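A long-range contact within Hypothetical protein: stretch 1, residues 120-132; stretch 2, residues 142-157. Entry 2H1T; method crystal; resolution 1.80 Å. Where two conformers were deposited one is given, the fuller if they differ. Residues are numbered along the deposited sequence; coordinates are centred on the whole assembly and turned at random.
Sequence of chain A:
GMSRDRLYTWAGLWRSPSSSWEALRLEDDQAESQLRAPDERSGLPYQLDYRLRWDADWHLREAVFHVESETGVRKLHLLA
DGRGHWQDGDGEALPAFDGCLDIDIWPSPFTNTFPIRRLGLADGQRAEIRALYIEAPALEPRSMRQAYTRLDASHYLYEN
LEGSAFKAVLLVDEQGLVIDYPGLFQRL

Stretch 1 (120-132) GLADGQRAEIRAL
Stretch 2 (142-157) RSMRQAYTRLDASHYL

Strand 126-132 runs antiparallel to the strand that starts at Arg142, with 151° between their directions. The register pairs Arg126 with Thr149, Glu128 with Ala147, Arg130 with Arg145 and Leu132 with Ser143 as non-hydrogen-bonded pairs. Ala127-Tyr148, Ile129-Gln146 and Ala131-Met144 are the hydrogen-bonded pairs, and each closes a two-bond ring. Ala127 N donates to Tyr148 O (2.8 Å) and Tyr148 N to Ala127 O (2.9 Å). Ile129 N donates to Gln146 O (2.8 Å) and Gln146 N to Ile129 O (3.0 Å). Ala131 N donates to Met144 O (2.8 Å) and Met144 N to Ala131 O (2.8 Å). Residue 144 is selenomethionine. The ladder continues past the strand: Arg150 N donates to Gln125 O (3.1 Å), and Gly124 N to Arg150 O (2.7 Å).

A type II turn spans Ala122 to Gln125. Gln125 N bonds Ala122 O (2.9 Å), and Gln125 OE1 accepts from Ala122 N (2.8 Å). Gly124 has phi/psi 92/-10, where a CB would jam against the preceding carbonyl. Asp123 (chi1 m) brings OD1 to Arg150 NE at 2.8 Å in a salt bridge. Arg150 NH2 adds a weak bond to Asp123 OD1 (3.2 Å). The Arg150 side chain is extended, with chi1 to chi3 all t, and Ala122 CA lies over one face of its guanidinium. Water 2 accepts weakly from Arg150 NH1 (3.1 Å) and donates to Leu121 O (2.9 Å).

Arg126, Glu128, Arg130, Ala147 and Thr149 share one face of the sheet. Arg126 NH2 donates to Glu128 OE2 (3.0 Å) in a salt bridge, with Ala147 CB over one face of the guanidinium. The small Ala147 side chain fits beneath it. Water 3 accepts from Arg126 NH1 (2.9 Å) and donates to Thr149 OG1 (2.8 Å). Glu128 OE1 and Arg145 NH2 are 4.3 Å apart, too far for a salt bridge. Water 4 joins them, donating to Glu128 OE1 (2.6 Å) and accepting from Arg145 NH2 (3.0 Å). Arg130 (chi3 m) folds so that NH1 donates to Ser143 OG (3.2 Å).

The other face carries Ala127, Ile129, Ala131, Met144, Gln146 and Tyr148. Ile129 (p, t) places CD1 3.9 Å from Tyr148 CE1. Ala131 CB packs 3.5 Å from Gln146 CD. Gln146 NE2 and Tyr148 OH are satisfied elsewhere in the structure. Buried Leu121 (m, t) sets CD1 at the Tyr156 ring edge, 4.1 Å from CE2. Water 1 accepts from Leu121 N (2.7 Å) and bonds Tyr156 OH (2.8 Å). The contact buries 1061 Å² in all.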

ATOM      1  N   GLY A 120     -23.924  14.175  20.773  1.00 15.07           N
ATOM      2  CA  GLY A 120     -25.110  13.559  21.337  1.00 16.66           C
ATOM      3  C   GLY A 120     -26.390  14.208  20.807  1.00 17.33           C
ATOM      4  O   GLY A 120     -27.289  14.551  21.563  1.00 15.83           O
ATOM      5  N   LEU A 121     -26.462  14.391  19.488  1.00 17.84           N
ATOM      6  CA  LEU A 121     -27.575  15.129  18.911  1.00 16.07           C
ATOM      7  C   LEU A 121     -28.893  14.364  19.024  1.00 16.09           C
ATOM      8  O   LEU A 121     -28.905  13.136  19.066  1.00 18.94           O
ATOM      9  CB  LEU A 121     -27.270  15.395  17.437  1.00 16.37           C
ATOM     10  CG  LEU A 121     -26.103  16.312  17.069  1.00 15.85           C
ATOM     11  CD1 LEU A 121     -25.915  16.351  15.538  1.00 16.28           C
ATOM     12  CD2 LEU A 121     -26.248  17.745  17.613  1.00 19.99           C
ATOM     13  N   ALA A 122     -30.008  15.094  19.063  1.00 14.77           N
ATOM     14  CA  ALA A 122     -31.335  14.479  18.948  1.00 15.00           C
ATOM     15  C   ALA A 122     -31.771  14.571  17.517  1.00 15.77           C
ATOM     16  O   ALA A 122     -31.207  15.339  16.758  1.00 17.82           O
ATOM     17  CB  ALA A 122     -32.317  15.181  19.804  1.00 15.06           C
ATOM     18  N   ASP A 123     -32.777  13.781  17.143  1.00 16.58           N
ATOM     19  CA  ASP A 123     -33.374  13.857  15.824  1.00 16.88           C
ATOM     20  C   ASP A 123     -33.687  15.288  15.430  1.00 17.23           C
ATOM     21  O   ASP A 123     -34.382  16.045  16.154  1.00 17.33           O
ATOM     22  CB  ASP A 123     -34.700  13.090  15.769  1.00 18.15           C
ATOM     23  CG  ASP A 123     -34.539  11.573  15.749  1.00 20.49           C
ATOM     24  OD1 ASP A 123     -33.422  11.056  15.646  1.00 20.68           O
ATOM     25  OD2 ASP A 123     -35.582  10.887  15.845  1.00 25.89           O
ATOM     26  N   GLY A 124     -33.205  15.639  14.255  1.00 16.50           N
ATOM     27  CA  GLY A 124     -33.540  16.873  13.636  1.00 17.05           C
ATOM     28  C   GLY A 124     -32.538  17.922  14.004  1.00 16.45           C
ATOM     29  O   GLY A 124     -32.538  18.982  13.394  1.00 17.74           O
ATOM     30  N   GLN A 125     -31.667  17.623  14.963  1.00 16.14           N
ATOM     31  CA  GLN A 125     -30.752  18.633  15.488  1.00 17.25           C
ATOM     32  C   GLN A 125     -29.534  18.793  14.634  1.00 15.74           C
ATOM     33  O   GLN A 125     -28.882  17.816  14.320  1.00 16.08           O
ATOM     34  CB  GLN A 125     -30.302  18.248  16.890  1.00 17.21           C
ATOM     35  CG  GLN A 125     -29.703  19.358  17.697  1.00 20.34           C
ATOM     36  CD  GLN A 125     -29.262  18.881  19.085  1.00 20.40           C
ATOM     37  OE1 GLN A 125     -29.651  17.797  19.554  1.00 22.18           O
ATOM     38  NE2 GLN A 125     -28.397  19.667  19.719  1.00 25.50           N
ATOM     39  N   ARG A 126     -29.188  20.048  14.351  1.00 14.82           N
ATOM     40  CA  ARG A 126     -28.034  20.400  13.552  1.00 14.68           C
ATOM     41  C   ARG A 126     -26.956  21.023  14.437  1.00 14.00           C
ATOM     42  O   ARG A 126     -27.248  21.795  15.369  1.00 14.65           O
ATOM     43  CB  ARG A 126     -28.475  21.386  12.457  1.00 14.51           C
ATOM     44  CG  ARG A 126     -27.352  22.062  11.705  1.00 14.39           C
ATOM     45  CD  ARG A 126     -27.870  23.222  10.868  1.00 16.37           C
ATOM     46  NE  ARG A 126     -26.796  23.804  10.045  1.00 19.92           N
ATOM     47  CZ  ARG A 126     -26.468  23.406   8.817  1.00 15.83           C
ATOM     48  NH1 ARG A 126     -27.133  22.423   8.239  1.00 18.78           N
ATOM     49  NH2 ARG A 126     -25.459  23.997   8.168  1.00 16.97           N
ATOM     50  N   ALA A 127     -25.704  20.687  14.153  1.00 13.50           N
ATOM     51  CA  ALA A 127     -24.555  21.379  14.749  1.00 14.19           C
ATOM     52  C   ALA A 127     -23.532  21.767  13.692  1.00 16.04           C
ATOM     53  O   ALA A 127     -23.232  20.992  12.773  1.00 16.40           O
ATOM     54  CB  ALA A 127     -23.895  20.520  15.795  1.00 15.58           C
ATOM     55  N   GLU A 128     -22.964  22.960  13.827  1.00 16.26           N
ATOM     56  CA  GLU A 128     -21.852  23.322  13.002  1.00 15.80           C
ATOM     57  C   GLU A 128     -20.581  23.233  13.864  1.00 15.85           C
ATOM     58  O   GLU A 128     -20.555  23.715  15.000  1.00 13.87           O
ATOM     59  CB  GLU A 128     -22.051  24.700  12.393  1.00 15.48           C
ATOM     60  CG  GLU A 128     -23.440  24.889  11.758  1.00 18.17           C
ATOM     61  CD  GLU A 128     -23.527  26.102  10.854  1.00 21.34           C
ATOM     62  OE1 GLU A 128     -22.723  27.033  11.059  1.00 32.26           O
ATOM     63  OE2 GLU A 128     -24.401  26.153   9.949  1.00 29.01           O
ATOM     64  N   ILE A 129     -19.543  22.608  13.320  1.00 15.24           N
ATOM     65  CA  ILE A 129     -18.331  22.357  14.067  1.00 17.77           C
ATOM     66  C   ILE A 129     -17.161  22.920  13.274  1.00 16.68           C
ATOM     67  O   ILE A 129     -17.307  23.258  12.092  1.00 18.20           O
ATOM     68  CB  ILE A 129     -18.124  20.838  14.385  1.00 20.40           C
ATOM     69  CG1 ILE A 129     -17.706  20.065  13.124  1.00 20.04           C
ATOM     70  CG2 ILE A 129     -19.408  20.206  14.960  1.00 22.22           C
ATOM     71  CD1 ILE A 129     -17.237  18.668  13.361  1.00 21.85           C
ATOM     72  N   ARG A 130     -16.043  23.071  13.973  1.00 17.29           N
ATOM     73  CA  ARG A 130     -14.751  23.370  13.390  1.00 17.86           C
ATOM     74  C   ARG A 130     -13.851  22.139  13.535  1.00 18.30           C
ATOM     75  O   ARG A 130     -13.404  21.764  14.637  1.00 17.62           O
ATOM     76  CB  ARG A 130     -14.173  24.642  14.010  1.00 18.70           C
ATOM     77  CG  ARG A 130     -12.881  25.120  13.348  1.00 19.93           C
ATOM     78  CD  ARG A 130     -12.252  26.349  14.051  1.00 23.57           C
ATOM     79  NE  ARG A 130     -13.110  27.505  13.939  1.00 27.30           N
ATOM     80  CZ  ARG A 130     -13.295  28.203  12.812  1.00 35.46           C
ATOM     81  NH1 ARG A 130     -12.651  27.902  11.669  1.00 36.87           N
ATOM     82  NH2 ARG A 130     -14.152  29.221  12.813  1.00 38.05           N
ATOM     83  N   ALA A 131     -13.645  21.445  12.420  1.00 17.89           N
ATOM     84  CA  ALA A 131     -12.895  20.221  12.432  1.00 16.28           C
ATOM     85  C   ALA A 131     -11.452  20.479  12.040  1.00 15.12           C
ATOM     86  O   ALA A 131     -11.166  21.320  11.189  1.00 17.24           O
ATOM     87  CB  ALA A 131     -13.513  19.189  11.453  1.00 18.84           C
ATOM     88  N   LEU A 132     -10.524  19.761  12.641  1.00 16.95           N
ATOM     89  CA  LEU A 132      -9.128  19.814  12.163  1.00 16.34           C
ATOM     90  C   LEU A 132      -8.907  18.768  11.063  1.00 16.92           C
ATOM     91  O   LEU A 132      -8.809  17.570  11.312  1.00 17.24           O
ATOM     92  CB  LEU A 132      -8.146  19.682  13.343  1.00 16.76           C
ATOM     93  CG  LEU A 132      -6.683  19.793  13.025  1.00 16.77           C
ATOM     94  CD1 LEU A 132      -6.362  21.190  12.405  1.00 17.25           C
ATOM     95  CD2 LEU A 132      -5.847  19.557  14.317  1.00 17.56           C
ATOM     96  N   ARG A 142      -5.515  21.539   8.560  1.00 16.91           N
ATOM     97  CA  ARG A 142      -6.126  22.858   8.555  1.00 18.51           C
ATOM     98  C   ARG A 142      -7.519  22.827   9.083  1.00 18.55           C
ATOM     99  O   ARG A 142      -8.234  21.803   8.964  1.00 18.84           O
ATOM    100  CB  ARG A 142      -6.117  23.468   7.174  1.00 17.87           C
ATOM    101  CG  ARG A 142      -6.906  22.706   6.164  1.00 20.73           C
ATOM    102  CD  ARG A 142      -6.698  23.246   4.751  1.00 23.47           C
ATOM    103  NE  ARG A 142      -7.230  22.307   3.750  1.00 26.40           N
ATOM    104  CZ  ARG A 142      -8.505  22.223   3.398  1.00 33.71           C
ATOM    105  NH1 ARG A 142      -9.414  23.009   3.956  1.00 39.62           N
ATOM    106  NH2 ARG A 142      -8.887  21.351   2.462  1.00 33.46           N
ATOM    107  N   SER A 143      -7.915  23.952   9.668  1.00 17.51           N
ATOM    108  CA  SER A 143      -9.275  24.077  10.169  0.50 19.71           C
ATOM    109  C   SER A 143     -10.313  24.044   9.036  1.00 19.32           C
ATOM    110  O   SER A 143     -10.111  24.623   7.965  1.00 18.94           O
ATOM    111  CB  SER A 143      -9.418  25.358  10.981  0.50 21.04           C
ATOM    112  OG  SER A 143     -10.701  25.403  11.547  0.50 22.55           O
HETATM  113  N   MSE A 144     -11.431  23.360   9.280  1.00 18.97           N
HETATM  114  CA  MSE A 144     -12.508  23.251   8.288  1.00 21.49           C
HETATM  115  C   MSE A 144     -13.886  23.219   8.954  1.00 20.25           C
HETATM  116  O   MSE A 144     -14.131  22.404   9.854  1.00 17.99           O
HETATM  117  CB  MSE A 144     -12.345  22.003   7.423  1.00 23.02           C
HETATM  118  CG  MSE A 144     -13.374  21.896   6.365  1.00 25.71           C
HETATM  119 SE   MSE A 144     -13.260  20.215   5.504  0.75 32.84          SE
HETATM  120  CE  MSE A 144     -11.690  20.607   4.464  1.00 37.01           C
ATOM    121  N   ARG A 145     -14.750  24.125   8.518  1.00 19.61           N
ATOM    122  CA  ARG A 145     -16.110  24.227   9.016  1.00 20.16           C
ATOM    123  C   ARG A 145     -16.976  23.125   8.395  1.00 18.66           C
ATOM    124  O   ARG A 145     -16.959  22.920   7.189  1.00 16.58           O
ATOM    125  CB  ARG A 145     -16.687  25.619   8.727  1.00 21.36           C
ATOM    126  CG  ARG A 145     -16.040  26.734   9.570  1.00 23.94           C
ATOM    127  CD  ARG A 145     -16.431  28.132   9.125  1.00 25.96           C
ATOM    128  NE  ARG A 145     -17.883  28.275   9.113  1.00 30.99           N
ATOM    129  CZ  ARG A 145     -18.632  28.500   8.038  1.00 33.24           C
ATOM    130  NH1 ARG A 145     -18.094  28.703   6.835  1.00 37.29           N
ATOM    131  NH2 ARG A 145     -19.946  28.576   8.184  1.00 35.95           N
ATOM    132  N   GLN A 146     -17.697  22.411   9.257  1.00 17.03           N
ATOM    133  CA  GLN A 146     -18.509  21.272   8.853  1.00 16.00           C
ATOM    134  C   GLN A 146     -19.835  21.360   9.578  1.00 14.66           C
ATOM    135  O   GLN A 146     -19.921  21.986  10.616  1.00 15.46           O
ATOM    136  CB  GLN A 146     -17.823  19.970   9.214  1.00 15.87           C
ATOM    137  CG  GLN A 146     -16.456  19.797   8.587  1.00 15.16           C
ATOM    138  CD  GLN A 146     -15.809  18.494   8.923  1.00 17.00           C
ATOM    139  OE1 GLN A 146     -16.264  17.751   9.814  1.00 17.86           O
ATOM    140  NE2 GLN A 146     -14.763  18.159   8.168  1.00 15.67           N
ATOM    141  N   ALA A 147     -20.863  20.701   9.051  1.00 13.10           N
ATOM    142  CA  ALA A 147     -22.100  20.533   9.821  1.00 14.96           C
ATOM    143  C   ALA A 147     -22.551  19.081   9.858  1.00 14.54           C
ATOM    144  O   ALA A 147     -22.374  18.317   8.877  1.00 16.61           O
ATOM    145  CB  ALA A 147     -23.219  21.409   9.273  1.00 16.51           C
ATOM    146  N   TYR A 148     -23.118  18.718  11.000  1.00 15.73           N
ATOM    147  CA  TYR A 148     -23.790  17.442  11.183  1.00 14.99           C
ATOM    148  C   TYR A 148     -25.241  17.655  11.622  1.00 15.92           C
ATOM    149  O   TYR A 148     -25.537  18.432  12.544  1.00 13.86           O
ATOM    150  CB  TYR A 148     -23.064  16.607  12.246  1.00 15.82           C
ATOM    151  CG  TYR A 148     -21.769  15.951  11.828  1.00 15.61           C
ATOM    152  CD1 TYR A 148     -20.594  16.698  11.682  1.00 16.57           C
ATOM    153  CD2 TYR A 148     -21.694  14.572  11.683  1.00 14.61           C
ATOM    154  CE1 TYR A 148     -19.364  16.060  11.312  1.00 11.46           C
ATOM    155  CE2 TYR A 148     -20.502  13.942  11.326  1.00 15.55           C
ATOM    156  CZ  TYR A 148     -19.359  14.698  11.134  1.00 14.81           C
ATOM    157  OH  TYR A 148     -18.194  14.067  10.780  1.00 18.22           O
ATOM    158  N   THR A 149     -26.161  16.954  10.949  1.00 12.45           N
ATOM    159  CA  THR A 149     -27.528  16.904  11.384  1.00 14.78           C
ATOM    160  C   THR A 149     -27.973  15.454  11.606  1.00 12.93           C
ATOM    161  O   THR A 149     -27.823  14.609  10.712  1.00 16.45           O
ATOM    162  CB  THR A 149     -28.412  17.642  10.356  1.00 15.64           C
ATOM    163  OG1 THR A 149     -27.863  18.968  10.144  1.00 15.39           O
ATOM    164  CG2 THR A 149     -29.838  17.721  10.838  1.00 15.11           C
ATOM    165  N   ARG A 150     -28.523  15.157  12.784  1.00 13.63           N
ATOM    166  CA  ARG A 150     -29.089  13.851  13.037  1.00 14.35           C
ATOM    167  C   ARG A 150     -30.471  13.708  12.386  1.00 14.30           C
ATOM    168  O   ARG A 150     -31.407  14.461  12.680  1.00 16.41           O
ATOM    169  CB  ARG A 150     -29.142  13.538  14.535  1.00 14.31           C
ATOM    170  CG  ARG A 150     -29.891  12.261  14.850  1.00 14.68           C
ATOM    171  CD  ARG A 150     -29.713  11.834  16.285  1.00 16.47           C
ATOM    172  NE  ARG A 150     -30.807  10.981  16.688  1.00 18.14           N
ATOM    173  CZ  ARG A 150     -30.796  10.142  17.722  1.00 19.70           C
ATOM    174  NH1 ARG A 150     -29.719  10.005  18.468  1.00 24.16           N
ATOM    175  NH2 ARG A 150     -31.867   9.378  17.951  1.00 20.17           N
ATOM    176  N   LEU A 151     -30.609  12.722  11.514  1.00 14.02           N
ATOM    177  CA  LEU A 151     -31.858  12.505  10.770  1.00 14.46           C
ATOM    178  C   LEU A 151     -32.684  11.484  11.531  1.00 16.29           C
ATOM    179  O   LEU A 151     -33.901  11.644  11.709  1.00 18.09           O
ATOM    180  CB  LEU A 151     -31.598  12.038   9.335  1.00 14.99           C
ATOM    181  CG  LEU A 151     -30.702  12.955   8.477  1.00 16.97           C
ATOM    182  CD1 LEU A 151     -30.477  12.317   7.098  1.00 16.87           C
ATOM    183  CD2 LEU A 151     -31.313  14.361   8.380  1.00 18.50           C
ATOM    184  N   ASP A 152     -32.017  10.408  11.943  1.00 17.66           N
ATOM    185  CA  ASP A 152     -32.575   9.430  12.885  1.00 17.77           C
ATOM    186  C   ASP A 152     -31.409   8.779  13.619  1.00 19.17           C
ATOM    187  O   ASP A 152     -30.258   9.220  13.445  1.00 18.47           O
ATOM    188  CB  ASP A 152     -33.544   8.426  12.184  1.00 18.30           C
ATOM    189  CG  ASP A 152     -32.878   7.520  11.165  1.00 20.01           C
ATOM    190  OD1 ASP A 152     -31.650   7.333  11.188  1.00 21.85           O
ATOM    191  OD2 ASP A 152     -33.622   6.915  10.350  1.00 24.95           O
ATOM    192  N   ALA A 153     -31.672   7.765  14.450  1.00 20.53           N
ATOM    193  CA  ALA A 153     -30.562   7.170  15.247  1.00 19.47           C
ATOM    194  C   ALA A 153     -29.432   6.670  14.397  1.00 18.78           C
ATOM    195  O   ALA A 153     -28.293   6.721  14.817  1.00 20.96           O
ATOM    196  CB  ALA A 153     -31.041   6.028  16.114  1.00 19.82           C
ATOM    197  N   SER A 154     -29.735   6.179  13.203  1.00 17.33           N
ATOM    198  CA  SER A 154     -28.688   5.550  12.383  1.00 15.41           C
ATOM    199  C   SER A 154     -28.244   6.370  11.142  1.00 15.37           C
ATOM    200  O   SER A 154     -27.380   5.934  10.373  1.00 17.10           O
ATOM    201  CB  SER A 154     -29.135   4.135  12.022  1.00 15.22           C
ATOM    202  OG  SER A 154     -30.130   4.159  11.021  1.00 22.40           O
ATOM    203  N   HIS A 155     -28.798   7.565  10.962  1.00 14.62           N
ATOM    204  CA  HIS A 155     -28.458   8.382   9.808  1.00 14.84           C
ATOM    205  C   HIS A 155     -28.137   9.802  10.225  1.00 14.76           C
ATOM    206  O   HIS A 155     -28.925  10.441  10.939  1.00 13.51           O
ATOM    207  CB  HIS A 155     -29.600   8.440   8.807  1.00 14.72           C
ATOM    208  CG  HIS A 155     -29.939   7.143   8.161  1.00 18.92           C
ATOM    209  ND1 HIS A 155     -30.809   6.245   8.732  1.00 17.35           N
ATOM    210  CD2 HIS A 155     -29.549   6.600   6.976  1.00 17.81           C
ATOM    211  CE1 HIS A 155     -30.946   5.205   7.933  1.00 19.86           C
ATOM    212  NE2 HIS A 155     -30.198   5.398   6.858  1.00 19.59           N
ATOM    213  N   TYR A 156     -27.002  10.295   9.710  1.00 15.22           N
ATOM    214  CA  TYR A 156     -26.534  11.652   9.874  1.00 15.81           C
ATOM    215  C   TYR A 156     -26.263  12.326   8.525  1.00 16.14           C
ATOM    216  O   TYR A 156     -25.628  11.725   7.642  1.00 15.84           O
ATOM    217  CB  TYR A 156     -25.215  11.645  10.673  1.00 17.65           C
ATOM    218  CG  TYR A 156     -25.458  11.468  12.135  1.00 13.67           C
ATOM    219  CD1 TYR A 156     -25.728  10.202  12.660  1.00 16.62           C
ATOM    220  CD2 TYR A 156     -25.489  12.567  13.008  1.00 15.46           C
ATOM    221  CE1 TYR A 156     -26.011  10.045  14.022  1.00 20.35           C
ATOM    222  CE2 TYR A 156     -25.733  12.384  14.385  1.00 20.66           C
ATOM    223  CZ  TYR A 156     -26.014  11.140  14.868  1.00 17.08           C
ATOM    224  OH  TYR A 156     -26.294  10.954  16.211  1.00 19.56           O
ATOM    225  N   LEU A 157     -26.754  13.560   8.385  1.00 12.80           N
ATOM    226  CA  LEU A 157     -26.389  14.410   7.253  1.00 13.57           C
ATOM    227  C   LEU A 157     -25.107  15.176   7.529  1.00 14.00           C
ATOM    228  O   LEU A 157     -25.027  15.987   8.469  1.00 13.17           O
ATOM    229  CB  LEU A 157     -27.515  15.357   6.895  1.00  9.74           C
ATOM    230  CG  LEU A 157     -27.288  16.299   5.708  1.00 12.07           C
ATOM    231  CD1 LEU A 157     -27.255  15.510   4.390  1.00 15.19           C
ATOM    232  CD2 LEU A 157     -28.339  17.359   5.718  1.00 14.83           C
TER
HETATM  233  O   HOH W   1     -24.982  12.971  17.674  1.00 20.17           O
HETATM  234  O   HOH W   2     -27.082  11.008  19.673  1.00 36.22           O
HETATM  235  O   HOH W   3     -29.478  20.820   8.860  1.00 23.33           O
HETATM  236  O   HOH W   4     -20.123  27.261  10.882  1.00 34.47           O